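Local coordinates for protein phytase (Citrobacter braakii, PDB 3ZHC) that belongs to the phytases of the histidine phosphatase superfamily, branch 2, and combines a mixed beta-sheet core with a largely helical region, at residues 217-222 with 226-231; 175-180 with 271-276; 167-172 with 279-284; 155-160 with 286-291; 326-331 with 346-351. The protein carries 2 engineered substitutions. All blocks are in the same frame, centred on the assembly; numbering follows the deposited sequence. Where two conformers were deposited one is given.

Contact 1: residues 217-222 with 226-231; sequences SELKCT and VSLPGA. Engineered in segment 217-222: C221 (natural residue Val). Unlike the reference sequence in segment 217-222: L219 (reference Phe). With FMT (formic acid), chain N.
K220 and S227 form the hydrogen-bonded pair of a short antiparallel hairpin ladder: K220 N donates to S227 O at 2.8 Å, and S227 N returns a bond to K220 O at 2.9 Å. C221 and V226 make the adjoining non-hydrogen-bonded pair. Toward S217 the regular ladder gives way to a looser pairing, where E218 N reaches P229 O in a weak bond of 3.5 Å and E218 O lies 3.2 Å from P229 CD. The apolar side is carried by L219 and L228, which cross obliquely. L228 holds CG anti to its backbone N (chi1 -178°), and its CD1 branch comes within 3.4 Å of E218 C, next to the 218-219 peptide, and 4.0 Å from L219 CD2. On the same side the SG of the engineered C221 lies, in the conformer given for V226, about equally near both valine methyls, while the C221 sulfur is bonded to C163 of helix 159-169. The other face of the ladder is polar: S227 OG lies 3.7 Å from K220 CB, beyond which the extended lysine chain leads away. At the open end S217 OG bonds to W232 N, in the first turn of helix 231-247, and S217 N donates to a formic acid molecule that T178 also binds. Chemically the hairpin is thus two-sided. Backbone bonds join its strands, L219 and V226 pack on helices 159-169 and 260-280, L228 packs on helices 260-280 and 174-180, and the introduced disulfide ties strand 220-222 covalently to helix 159-169.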
# COMPACT_ATOMS: atom_id res chain seq x y z
N SER B 217 18.33 -16.04 -2.00
CA SER B 217 17.34 -16.60 -1.08
C SER B 217 16.58 -17.76 -1.70
O SER B 217 16.21 -17.73 -2.87
CB SER B 217 16.35 -15.52 -0.65
OG SER B 217 17.01 -14.45 0.00
N GLU B 218 16.36 -18.78 -0.89
CA GLU B 218 15.61 -19.94 -1.30
C GLU B 218 14.87 -20.51 -0.09
O GLU B 218 15.41 -20.54 1.02
CB GLU B 218 16.56 -20.96 -1.92
CG GLU B 218 15.85 -22.05 -2.68
CD GLU B 218 16.80 -23.00 -3.39
OE1 GLU B 218 17.66 -22.51 -4.18
OE2 GLU B 218 16.69 -24.24 -3.16
N LEU B 219 13.64 -20.97 -0.30
CA LEU B 219 12.81 -21.52 0.77
C LEU B 219 13.38 -22.82 1.34
O LEU B 219 13.93 -23.63 0.60
CB LEU B 219 11.37 -21.77 0.29
CG LEU B 219 10.52 -20.52 0.04
CD1 LEU B 219 9.34 -20.82 -0.89
CD2 LEU B 219 10.03 -19.91 1.37
N LYS B 220 13.25 -22.97 2.66
CA LYS B 220 13.59 -24.20 3.37
C LYS B 220 12.40 -24.54 4.24
O LYS B 220 12.03 -23.76 5.10
CB LYS B 220 14.85 -24.04 4.24
CG LYS B 220 15.22 -25.33 5.02
CD LYS B 220 16.43 -25.17 5.92
CE LYS B 220 16.68 -26.48 6.66
NZ LYS B 220 17.95 -26.47 7.34
N CYS B 221 11.81 -25.70 4.01
CA CYS B 221 10.65 -26.15 4.77
C CYS B 221 10.93 -27.52 5.34
O CYS B 221 11.36 -28.41 4.62
CB CYS B 221 9.40 -26.20 3.89
SG CYS B 221 9.08 -24.65 3.04
N THR B 222 10.69 -27.65 6.64
CA THR B 222 10.81 -28.91 7.36
C THR B 222 9.43 -29.16 8.03
O THR B 222 8.56 -28.27 7.98
CB THR B 222 11.96 -28.84 8.38
OG1 THR B 222 11.72 -27.78 9.31
CG2 THR B 222 13.30 -28.59 7.67
N VAL B 226 9.45 -23.33 8.76
CA VAL B 226 9.57 -22.74 7.43
C VAL B 226 10.49 -21.51 7.53
O VAL B 226 10.41 -20.74 8.49
CB VAL B 226 8.19 -22.35 6.87
CG1 VAL B 226 8.32 -21.59 5.59
CG2 VAL B 226 7.33 -23.61 6.64
N SER B 227 11.36 -21.34 6.54
CA SER B 227 12.27 -20.19 6.50
C SER B 227 12.67 -19.85 5.09
O SER B 227 12.60 -20.69 4.20
CB SER B 227 13.52 -20.46 7.34
OG SER B 227 14.32 -21.44 6.76
N LEU B 228 13.09 -18.60 4.90
CA LEU B 228 13.59 -18.09 3.62
C LEU B 228 14.95 -17.42 3.87
O LEU B 228 15.05 -16.16 3.91
CB LEU B 228 12.56 -17.14 3.00
CG LEU B 228 12.87 -16.53 1.64
CD1 LEU B 228 13.22 -17.60 0.59
CD2 LEU B 228 11.69 -15.69 1.19
N PRO B 229 16.01 -18.24 4.06
CA PRO B 229 17.33 -17.67 4.34
C PRO B 229 17.99 -17.05 3.12
O PRO B 229 17.76 -17.50 2.02
CB PRO B 229 18.14 -18.90 4.80
CG PRO B 229 17.17 -20.02 4.89
CD PRO B 229 16.09 -19.71 3.99
N GLY B 230 18.81 -16.03 3.35
CA GLY B 230 19.47 -15.25 2.29
C GLY B 230 19.21 -13.78 2.54
O GLY B 230 18.92 -13.38 3.68
N ALA B 231 19.31 -12.97 1.51
CA ALA B 231 19.06 -11.52 1.63
C ALA B 231 17.66 -11.23 2.20
O ALA B 231 17.48 -10.25 2.90
CB ALA B 231 19.24 -10.83 0.32
C FMT N . 16.65 -14.18 -4.83
O1 FMT N . 16.83 -13.19 -4.14
O2 FMT N . 17.46 -15.11 -4.84

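Contact 2: residues 175-180 with 271-276; sequences ELYTQR and HNAQFD. With FMT (formic acid), chain N.
Y177 OH and D276 OD2 are bridged by a single water, which lies 2.6 Å from the tyrosine oxygen and donates to D276 OD2 at 2.7 Å. The two side-chain oxygens themselves stay 4.2 Å apart, so the polar link between them runs through the water. The other carboxylate oxygen, D276 OD1, is gripped by R169 and R280 in salt bridges, leaving D276 engaged at both oxygens. Direct contact falls to A273, the small residue one turn back on the same helix. Its CB lies 3.5 Å from Y177 OH and 3.9 Å from Y177 CE2, meeting the phenol end of the ring at a slant. Y177 carries CG roughly anti to its backbone N (chi1 -154°), which sends the ring across the gap between helices whose nearest CA atoms, those of Y177 and A273, are 9.3 Å apart. On another side of helix 174-180, T178 OG1 donates to the formic acid O1 at 2.7 Å and is also bonded to NE1 of W232 in helix 231-247, whose ring, like that of Y181, meets the ring of Y177. Helix 260-280 is in turn flanked by helix 231-247 through H271, and by helix 325-335 through F275, while R180 of helix 174-180 packs on P71 of the second subunit.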
# COMPACT_ATOMS: atom_id res chain seq x y z
N GLU B 175 13.23 -15.21 -6.86
CA GLU B 175 13.86 -14.17 -7.72
C GLU B 175 12.84 -13.16 -8.27
O GLU B 175 13.12 -11.98 -8.30
CB GLU B 175 14.69 -14.80 -8.84
CG GLU B 175 15.95 -15.51 -8.32
CD GLU B 175 16.80 -16.18 -9.42
OE1 GLU B 175 16.33 -16.29 -10.58
OE2 GLU B 175 17.96 -16.59 -9.12
N LEU B 176 11.65 -13.65 -8.70
CA LEU B 176 10.55 -12.73 -9.14
C LEU B 176 10.02 -11.88 -7.98
O LEU B 176 9.67 -10.71 -8.17
CB LEU B 176 9.37 -13.49 -9.79
CG LEU B 176 9.59 -14.19 -11.14
CD1 LEU B 176 8.28 -14.85 -11.58
CD2 LEU B 176 10.10 -13.24 -12.23
N TYR B 177 9.96 -12.46 -6.78
CA TYR B 177 9.58 -11.72 -5.56
C TYR B 177 10.67 -10.67 -5.25
O TYR B 177 10.36 -9.55 -4.89
CB TYR B 177 9.36 -12.68 -4.39
CG TYR B 177 8.42 -12.21 -3.31
CD1 TYR B 177 7.06 -12.00 -3.58
CD2 TYR B 177 8.86 -11.99 -1.99
CE1 TYR B 177 6.17 -11.58 -2.60
CE2 TYR B 177 7.97 -11.56 -0.98
CZ TYR B 177 6.62 -11.36 -1.30
OH TYR B 177 5.71 -10.95 -0.34
N THR B 178 11.94 -11.04 -5.41
CA THR B 178 13.06 -10.10 -5.25
C THR B 178 12.93 -8.92 -6.26
O THR B 178 13.08 -7.77 -5.84
CB THR B 178 14.42 -10.81 -5.37
OG1 THR B 178 14.52 -11.81 -4.34
CG2 THR B 178 15.58 -9.81 -5.24
N GLN B 179 12.63 -9.22 -7.55
CA GLN B 179 12.42 -8.15 -8.58
C GLN B 179 11.30 -7.18 -8.17
O GLN B 179 11.39 -5.98 -8.44
CB GLN B 179 12.15 -8.70 -10.00
CG GLN B 179 13.42 -8.91 -10.83
CD GLN B 179 14.07 -10.23 -10.58
OE1 GLN B 179 15.17 -10.30 -10.03
NE2 GLN B 179 13.38 -11.30 -10.97
N ARG B 180 10.27 -7.71 -7.53
CA ARG B 180 9.15 -6.90 -7.06
C ARG B 180 9.55 -5.88 -5.98
O ARG B 180 8.98 -4.78 -5.91
CB ARG B 180 8.04 -7.82 -6.55
CG ARG B 180 6.70 -7.16 -6.37
CD ARG B 180 5.54 -8.12 -6.70
NE ARG B 180 4.94 -8.78 -5.58
CZ ARG B 180 3.99 -9.72 -5.69
NH1 ARG B 180 3.53 -10.11 -6.90
NH2 ARG B 180 3.50 -10.28 -4.58
N HIS B 271 10.59 -6.66 5.63
CA HIS B 271 10.19 -7.36 6.86
C HIS B 271 8.73 -7.86 6.77
O HIS B 271 8.45 -9.04 7.06
CB HIS B 271 10.39 -6.43 8.09
CG HIS B 271 9.77 -6.94 9.36
ND1 HIS B 271 10.42 -7.82 10.20
CD2 HIS B 271 8.57 -6.70 9.92
CE1 HIS B 271 9.64 -8.09 11.23
NE2 HIS B 271 8.51 -7.43 11.08
N ASN B 272 7.83 -6.95 6.38
CA ASN B 272 6.40 -7.26 6.24
C ASN B 272 6.13 -8.31 5.19
O ASN B 272 5.29 -9.15 5.39
CB ASN B 272 5.58 -5.99 5.93
CG ASN B 272 5.50 -5.03 7.10
OD1 ASN B 272 5.39 -5.43 8.27
ND2 ASN B 272 5.55 -3.74 6.81
N ALA B 273 6.87 -8.25 4.06
CA ALA B 273 6.77 -9.25 2.99
C ALA B 273 7.32 -10.61 3.40
O ALA B 273 6.78 -11.62 2.98
CB ALA B 273 7.46 -8.75 1.70
N GLN B 274 8.39 -10.64 4.21
CA GLN B 274 8.94 -11.95 4.63
C GLN B 274 7.95 -12.62 5.62
O GLN B 274 7.72 -13.83 5.52
CB GLN B 274 10.34 -11.86 5.21
CG GLN B 274 11.17 -13.10 4.81
CD GLN B 274 11.94 -13.66 5.94
OE1 GLN B 274 12.71 -14.60 5.77
NE2 GLN B 274 11.73 -13.10 7.12
N PHE B 275 7.37 -11.83 6.53
CA PHE B 275 6.32 -12.32 7.46
C PHE B 275 5.05 -12.76 6.69
O PHE B 275 4.37 -13.69 7.09
CB PHE B 275 5.99 -11.26 8.54
CG PHE B 275 6.84 -11.38 9.78
CD1 PHE B 275 8.21 -11.21 9.71
CD2 PHE B 275 6.27 -11.69 11.00
CE1 PHE B 275 9.02 -11.34 10.88
CE2 PHE B 275 7.03 -11.82 12.13
CZ PHE B 275 8.43 -11.64 12.07
N ASP B 276 4.75 -12.06 5.59
CA ASP B 276 3.64 -12.42 4.74
C ASP B 276 3.83 -13.85 4.18
O ASP B 276 2.95 -14.71 4.31
CB ASP B 276 3.49 -11.41 3.61
CG ASP B 276 2.19 -11.56 2.83
OD1 ASP B 276 1.25 -12.27 3.29
OD2 ASP B 276 2.11 -10.97 1.74
C FMT N . 16.65 -14.18 -4.83
O1 FMT N . 16.83 -13.19 -4.14
O2 FMT N . 17.46 -15.11 -4.84
O HOH W 1 4.04 -9.34 0.91

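Contact 3: residues 167-172 with 279-284; sequences LERAGG and QRTPEV
R280 opens the contact by bringing its guanidinium to that of R169, with R280 NH2 4.0 Å from R169 NH2 and the two planes turned 83° apart. Both groups are gathered round the carboxylate of D276, which would offset their like charges, and R280 NH1 is further bonded to S332 OG. T281 follows and does most of the touching. Its OG1 accepts a weak bond from R169 NH1, 3.3 Å long and fairly straight, entering at the edge of the guanidinium and in its plane; the same hydroxyl is also bonded to L277 O. R169 CD runs past the threonine, 3.5 Å from T281 OG1 and 3.9 Å from T281 CG2. The bend of the arginine chain at its third torsion (chi3 73°) turns the guanidinium toward T281 and R280. R169 stands in the last turn of helix 159-169, which ends in a Schellman motif: G172 N bonds to L167 O at 3.0 Å and G171 N, more weakly, to E168 O, with G171 as the C-prime residue of positive phi. Across the contact, T281 is the N-cap residue of helix 282-301, although its side chain makes no capping bond. Farther on, E283 packs on V162 and A165 of helix 159-169. V284 N then reaches T281 O at 2.8 Å, and the V284 side chain lies against V162 and F157.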
# COMPACT_ATOMS: atom_id res chain seq x y z
N LEU B 167 5.85 -20.62 -2.16
CA LEU B 167 6.53 -20.34 -3.45
C LEU B 167 5.59 -19.65 -4.45
O LEU B 167 5.96 -18.65 -5.06
CB LEU B 167 7.10 -21.63 -4.09
CG LEU B 167 8.47 -21.56 -4.80
CD1 LEU B 167 8.56 -22.66 -5.90
CD2 LEU B 167 8.78 -20.20 -5.38
N GLU B 168 4.35 -20.19 -4.59
CA GLU B 168 3.34 -19.62 -5.53
C GLU B 168 2.82 -18.27 -5.07
O GLU B 168 2.39 -17.45 -5.91
CB GLU B 168 2.18 -20.62 -5.80
CG GLU B 168 2.62 -21.93 -6.56
CD GLU B 168 3.36 -21.64 -7.89
OE1 GLU B 168 2.88 -20.79 -8.67
OE2 GLU B 168 4.43 -22.27 -8.14
N ARG B 169 2.84 -18.01 -3.76
CA ARG B 169 2.52 -16.65 -3.25
C ARG B 169 3.62 -15.65 -3.62
O ARG B 169 3.36 -14.46 -3.73
CB ARG B 169 2.28 -16.63 -1.76
CG ARG B 169 0.94 -17.22 -1.35
CD ARG B 169 0.61 -16.79 -0.00
NE ARG B 169 0.22 -15.37 0.02
CZ ARG B 169 0.35 -14.53 1.06
NH1 ARG B 169 0.88 -14.93 2.23
NH2 ARG B 169 -0.06 -13.28 0.93
N ALA B 170 4.85 -16.17 -3.79
CA ALA B 170 5.99 -15.37 -4.26
C ALA B 170 6.10 -15.29 -5.82
O ALA B 170 7.10 -14.79 -6.34
CB ALA B 170 7.29 -15.92 -3.66
N GLY B 171 5.08 -15.80 -6.54
CA GLY B 171 5.04 -15.75 -8.03
C GLY B 171 5.56 -16.98 -8.77
O GLY B 171 5.58 -16.99 -9.98
N GLY B 172 5.98 -18.02 -8.04
CA GLY B 172 6.56 -19.24 -8.65
C GLY B 172 8.06 -19.37 -8.43
O GLY B 172 8.62 -20.48 -8.54
N GLN B 279 4.61 -16.47 7.54
CA GLN B 279 3.61 -16.54 8.63
C GLN B 279 2.15 -16.32 8.24
O GLN B 279 1.25 -16.80 8.96
CB GLN B 279 3.99 -15.55 9.73
CG GLN B 279 5.43 -15.74 10.32
CD GLN B 279 5.61 -17.04 11.13
OE1 GLN B 279 4.64 -17.76 11.42
NE2 GLN B 279 6.86 -17.33 11.50
N ARG B 280 1.88 -15.61 7.13
CA ARG B 280 0.48 -15.37 6.69
C ARG B 280 -0.03 -16.36 5.60
O ARG B 280 -1.24 -16.49 5.41
CB ARG B 280 0.27 -13.94 6.22
CG ARG B 280 0.74 -12.84 7.21
CD ARG B 280 -0.05 -11.50 7.05
NE ARG B 280 -0.45 -11.30 5.66
CZ ARG B 280 -1.70 -11.35 5.16
NH1 ARG B 280 -2.79 -11.57 5.92
NH2 ARG B 280 -1.85 -11.16 3.85
N THR B 281 0.88 -17.04 4.90
CA THR B 281 0.52 -18.06 3.91
C THR B 281 -0.39 -19.08 4.60
O THR B 281 0.05 -19.75 5.51
CB THR B 281 1.77 -18.75 3.33
OG1 THR B 281 2.58 -17.76 2.69
CG2 THR B 281 1.39 -19.87 2.31
N PRO B 282 -1.69 -19.17 4.16
CA PRO B 282 -2.71 -20.01 4.86
C PRO B 282 -2.26 -21.39 5.28
O PRO B 282 -2.58 -21.82 6.36
CB PRO B 282 -3.83 -20.11 3.81
CG PRO B 282 -3.78 -18.81 3.12
CD PRO B 282 -2.30 -18.48 3.00
N GLU B 283 -1.50 -22.08 4.41
CA GLU B 283 -1.02 -23.44 4.71
C GLU B 283 -0.13 -23.49 5.97
O GLU B 283 -0.08 -24.53 6.62
CB GLU B 283 -0.30 -24.07 3.51
CG GLU B 283 -1.23 -24.52 2.37
CD GLU B 283 -1.74 -23.40 1.46
OE1 GLU B 283 -1.39 -22.21 1.65
OE2 GLU B 283 -2.50 -23.73 0.54
N VAL B 284 0.55 -22.37 6.28
CA VAL B 284 1.32 -22.21 7.53
C VAL B 284 0.44 -21.60 8.64
O VAL B 284 0.36 -22.16 9.74
CB VAL B 284 2.60 -21.37 7.30
CG1 VAL B 284 3.25 -20.95 8.65
CG2 VAL B 284 3.58 -22.14 6.45

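Contact 4: residues 155-160 with 286-291; sequences CSFNTL and RSRATP
F157 points the edge of its ring at the flat side of the R288 guanidinium. The ring atom F157 CZ is 3.7 Å from R288 NE and sits above the guanidinium plane, displaced toward its rim, with the two planes 76° apart. The rim of the phenyl group thus meets the flat side of the guanidinium, an edge-on approach and not ring-face packing. F157 holds CG anti to its carbonyl carbon (chi1 -64°), which brings the far end of the ring to the arginine. R288 reaches it with CG likewise anti to the carbonyl carbon (chi1 -81°) and a chain extended as far as NE, which carries the flat group across the end of the ring; R288 NH2 comes 4.0 Å from F157 CE2. At the neighbouring ring atom, F157 CE1, S287 CB approaches obliquely at 4.3 Å. S287 CB also faces C155, whose SG lies 4.4 Å from it. F157 and R288 both touch V150 as well, and the ring packs on V226 of strand 225-227. With no hydrogen bond across it, the contact between the segments is van der Waals packing alone, and the disulfide separately ties C155 to C429 in the C-terminal tail; the charged arginine offers its face to hydrocarbon while R288 NH1 keeps a weak bond to Q279 OE1.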
# COMPACT_ATOMS: atom_id res chain seq x y z
N CYS B 155 1.01 -32.17 15.40
CA CYS B 155 0.96 -31.08 14.40
C CYS B 155 2.28 -30.84 13.62
O CYS B 155 3.26 -30.32 14.16
CB CYS B 155 0.53 -29.83 15.14
SG CYS B 155 0.46 -28.33 14.25
N SER B 156 2.28 -31.24 12.34
CA SER B 156 3.40 -31.03 11.41
C SER B 156 2.91 -30.49 10.07
O SER B 156 1.78 -30.75 9.66
CB SER B 156 4.18 -32.34 11.18
OG SER B 156 5.10 -32.56 12.25
N PHE B 157 3.78 -29.76 9.39
CA PHE B 157 3.49 -29.25 8.06
C PHE B 157 3.68 -30.34 7.02
O PHE B 157 4.58 -31.15 7.16
CB PHE B 157 4.50 -28.16 7.64
CG PHE B 157 4.47 -26.89 8.46
CD1 PHE B 157 3.28 -26.20 8.67
CD2 PHE B 157 5.66 -26.36 8.98
CE1 PHE B 157 3.27 -25.01 9.43
CE2 PHE B 157 5.65 -25.16 9.73
CZ PHE B 157 4.45 -24.49 9.95
N ASN B 158 2.82 -30.36 5.99
CA ASN B 158 3.10 -31.17 4.80
C ASN B 158 4.11 -30.30 4.07
O ASN B 158 3.76 -29.31 3.40
CB ASN B 158 1.87 -31.47 3.94
CG ASN B 158 2.20 -32.43 2.74
OD1 ASN B 158 3.03 -32.12 1.87
ND2 ASN B 158 1.53 -33.58 2.72
N THR B 159 5.39 -30.67 4.21
CA THR B 159 6.54 -29.87 3.71
C THR B 159 6.47 -29.40 2.25
O THR B 159 6.68 -28.20 1.98
CB THR B 159 7.90 -30.59 3.94
OG1 THR B 159 7.91 -31.83 3.22
CG2 THR B 159 8.12 -30.85 5.40
N LEU B 160 6.20 -30.32 1.31
CA LEU B 160 6.10 -29.94 -0.13
C LEU B 160 4.90 -29.02 -0.38
O LEU B 160 5.03 -28.03 -1.08
CB LEU B 160 6.05 -31.18 -1.07
CG LEU B 160 7.42 -31.76 -1.46
CD1 LEU B 160 7.28 -33.15 -2.10
CD2 LEU B 160 8.19 -30.79 -2.40
N ARG B 286 -2.82 -21.34 9.25
CA ARG B 286 -3.92 -22.18 9.77
C ARG B 286 -3.47 -23.08 10.89
O ARG B 286 -4.09 -23.11 11.94
CB ARG B 286 -4.55 -23.04 8.66
CG ARG B 286 -5.45 -22.31 7.71
CD ARG B 286 -6.07 -23.29 6.65
NE ARG B 286 -6.94 -24.31 7.28
CZ ARG B 286 -6.84 -25.65 7.18
NH1 ARG B 286 -5.90 -26.26 6.44
NH2 ARG B 286 -7.73 -26.41 7.85
N SER B 287 -2.39 -23.81 10.66
CA SER B 287 -1.82 -24.71 11.69
C SER B 287 -1.32 -23.94 12.92
O SER B 287 -1.67 -24.28 14.04
CB SER B 287 -0.67 -25.51 11.09
OG SER B 287 -1.12 -26.27 9.96
N ARG B 288 -0.52 -22.89 12.67
CA ARG B 288 0.12 -22.11 13.76
C ARG B 288 -0.85 -21.28 14.59
O ARG B 288 -0.66 -21.14 15.78
CB ARG B 288 1.26 -21.21 13.22
CG ARG B 288 2.54 -21.93 13.00
CD ARG B 288 3.61 -21.02 12.37
NE ARG B 288 4.95 -21.66 12.33
CZ ARG B 288 5.99 -21.27 11.55
NH1 ARG B 288 5.88 -20.22 10.70
NH2 ARG B 288 7.15 -21.94 11.61
N ALA B 289 -1.89 -20.74 13.95
CA ALA B 289 -2.91 -19.92 14.65
C ALA B 289 -3.99 -20.73 15.37
O ALA B 289 -4.76 -20.14 16.13
CB ALA B 289 -3.59 -18.94 13.66
N THR B 290 -4.06 -22.05 15.15
CA THR B 290 -5.20 -22.89 15.68
C THR B 290 -5.43 -22.79 17.23
O THR B 290 -6.57 -22.50 17.65
CB THR B 290 -5.13 -24.40 15.17
OG1 THR B 290 -5.46 -24.44 13.77
CG2 THR B 290 -6.09 -25.31 15.93
N PRO B 291 -4.37 -23.03 18.05
CA PRO B 291 -4.53 -22.89 19.51
C PRO B 291 -5.04 -21.51 19.96
O PRO B 291 -5.92 -21.44 20.79
CB PRO B 291 -3.13 -23.15 20.04
CG PRO B 291 -2.50 -23.96 19.05
CD PRO B 291 -3.02 -23.51 17.73

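Contact 5: residues 326-331 with 346-351; sequences TNLANL and DNTPPG
T348 has OG1 between its backbone N and carbonyl carbon (chi1 54°), a rotamer that sets the methyl CG2 anti to the carbonyl carbon and presents it to the helix, while L328, with CG anti to its own carbonyl carbon (chi1 -63°), extends its branches alongside. The two side chains lie next to each other and run antiparallel. T348 CG2 lies 3.9 Å from L328 CB, close to the helix backbone, and L328 CD1 reaches back to T348 CB at 4.1 Å. The methyl also comes 4.2 Å from A329 N, so it rests on the helix surface where L328 leads into A329. No polar bond spans the two segments; the join is buried hydrocarbon packing of a loop on a helix, with the nearest CA atoms, of L328 and T348, 6.5 Å apart. The loop is shaped locally by an Asx turn, in which T348 N donates to D346 OD1 at 2.9 Å, from well above the carboxylate plane. The second carboxylate oxygen, D346 OD2, forms a salt bridge with R38, which also bonds to T348 O. One arginine at the end of strand 28-38 thereby holds the loop at two points flanking N347, a second-shell hold on the threonine that touches the helix. In the fold, the segment 346-351 leads from helix 325-335 toward strand 353-361. L328 continues its packing onto V36 and R38 of strand 28-38, T326 and A329 lie against Q279 of helix 260-280, and N327, N330 and L331 face helix 282-301.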
# COMPACT_ATOMS: atom_id res chain seq x y z
N THR B 326 5.05 -13.13 14.99
CA THR B 326 4.73 -14.36 14.25
C THR B 326 3.26 -14.74 14.46
O THR B 326 2.58 -15.07 13.51
CB THR B 326 5.65 -15.52 14.65
OG1 THR B 326 5.53 -15.77 16.05
CG2 THR B 326 7.11 -15.20 14.32
N ASN B 327 2.80 -14.66 15.72
CA ASN B 327 1.41 -15.00 16.08
C ASN B 327 0.39 -14.04 15.48
O ASN B 327 -0.65 -14.48 15.01
CB ASN B 327 1.23 -15.05 17.60
CG ASN B 327 2.20 -16.03 18.28
OD1 ASN B 327 2.96 -15.65 19.16
ND2 ASN B 327 2.18 -17.28 17.84
N LEU B 328 0.68 -12.72 15.51
CA LEU B 328 -0.20 -11.72 14.88
C LEU B 328 -0.34 -11.99 13.38
O LEU B 328 -1.44 -11.91 12.83
CB LEU B 328 0.31 -10.28 15.09
CG LEU B 328 0.40 -9.73 16.53
CD1 LEU B 328 0.92 -8.30 16.50
CD2 LEU B 328 -0.94 -9.79 17.26
N ALA B 329 0.80 -12.31 12.74
CA ALA B 329 0.82 -12.63 11.31
C ALA B 329 0.04 -13.94 11.02
O ALA B 329 -0.66 -14.00 10.03
CB ALA B 329 2.24 -12.71 10.80
N ASN B 330 0.18 -14.97 11.88
CA ASN B 330 -0.59 -16.25 11.74
C ASN B 330 -2.08 -15.99 11.83
O ASN B 330 -2.86 -16.53 11.05
CB ASN B 330 -0.23 -17.29 12.80
CG ASN B 330 1.25 -17.66 12.83
OD1 ASN B 330 1.77 -18.04 13.88
ND2 ASN B 330 1.93 -17.57 11.69
N LEU B 331 -2.48 -15.18 12.81
CA LEU B 331 -3.89 -14.81 13.00
C LEU B 331 -4.37 -14.01 11.80
O LEU B 331 -5.45 -14.26 11.28
CB LEU B 331 -4.11 -14.05 14.32
CG LEU B 331 -4.03 -14.93 15.58
CD1 LEU B 331 -3.89 -14.08 16.84
CD2 LEU B 331 -5.23 -15.87 15.68
N ASP B 346 5.89 -1.06 10.63
CA ASP B 346 5.83 -2.50 10.93
C ASP B 346 4.35 -2.87 11.05
O ASP B 346 3.65 -2.27 11.86
CB ASP B 346 6.60 -2.82 12.22
CG ASP B 346 6.73 -4.33 12.51
OD1 ASP B 346 6.07 -5.18 11.85
OD2 ASP B 346 7.50 -4.67 13.44
N ASN B 347 3.90 -3.84 10.25
CA ASN B 347 2.49 -4.31 10.29
C ASN B 347 2.15 -5.06 11.59
O ASN B 347 1.01 -5.13 11.99
CB ASN B 347 2.15 -5.22 9.09
CG ASN B 347 2.09 -4.46 7.74
OD1 ASN B 347 2.08 -3.23 7.68
ND2 ASN B 347 2.02 -5.22 6.66
N THR B 348 3.19 -5.63 12.22
CA THR B 348 3.08 -6.34 13.46
C THR B 348 4.07 -5.66 14.45
O THR B 348 5.07 -6.28 14.88
CB THR B 348 3.38 -7.81 13.24
OG1 THR B 348 4.66 -7.94 12.59
CG2 THR B 348 2.31 -8.42 12.34
N PRO B 349 3.80 -4.38 14.81
CA PRO B 349 4.75 -3.58 15.59
C PRO B 349 4.81 -3.95 17.09
O PRO B 349 3.88 -4.61 17.59
CB PRO B 349 4.20 -2.18 15.44
CG PRO B 349 2.71 -2.40 15.43
CD PRO B 349 2.51 -3.67 14.66
N PRO B 350 5.89 -3.52 17.80
CA PRO B 350 6.03 -3.82 19.23
C PRO B 350 4.81 -3.34 20.03
O PRO B 350 4.38 -2.20 19.89
CB PRO B 350 7.28 -3.04 19.62
CG PRO B 350 8.05 -2.95 18.36
CD PRO B 350 7.05 -2.74 17.31
N GLY B 351 4.24 -4.23 20.84
CA GLY B 351 3.04 -3.89 21.61
C GLY B 351 1.74 -3.84 20.80
O GLY B 351 0.70 -3.52 21.36

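Followed from the N terminus, the first segments of contacts 4, 3 and 2 come in succession, and their partners return in reverse order, so contact 2 closes its loop inside that of contact 3, which closes inside contact 4. Contact 1, a local hairpin, is nested innermost. None of the four crosses another. Contacts 2 to 4 tie the region around helices 159-169 and 174-180 to helices 260-280 and 282-301. Contact 5 follows in series, closing a short loop near the centre of the chain and linking helix 325-335 to the approach to strand 353-361. It touches contacts 2, 3 and 4, notably through N347 with N272 and N330 with Q279, but not contact 1.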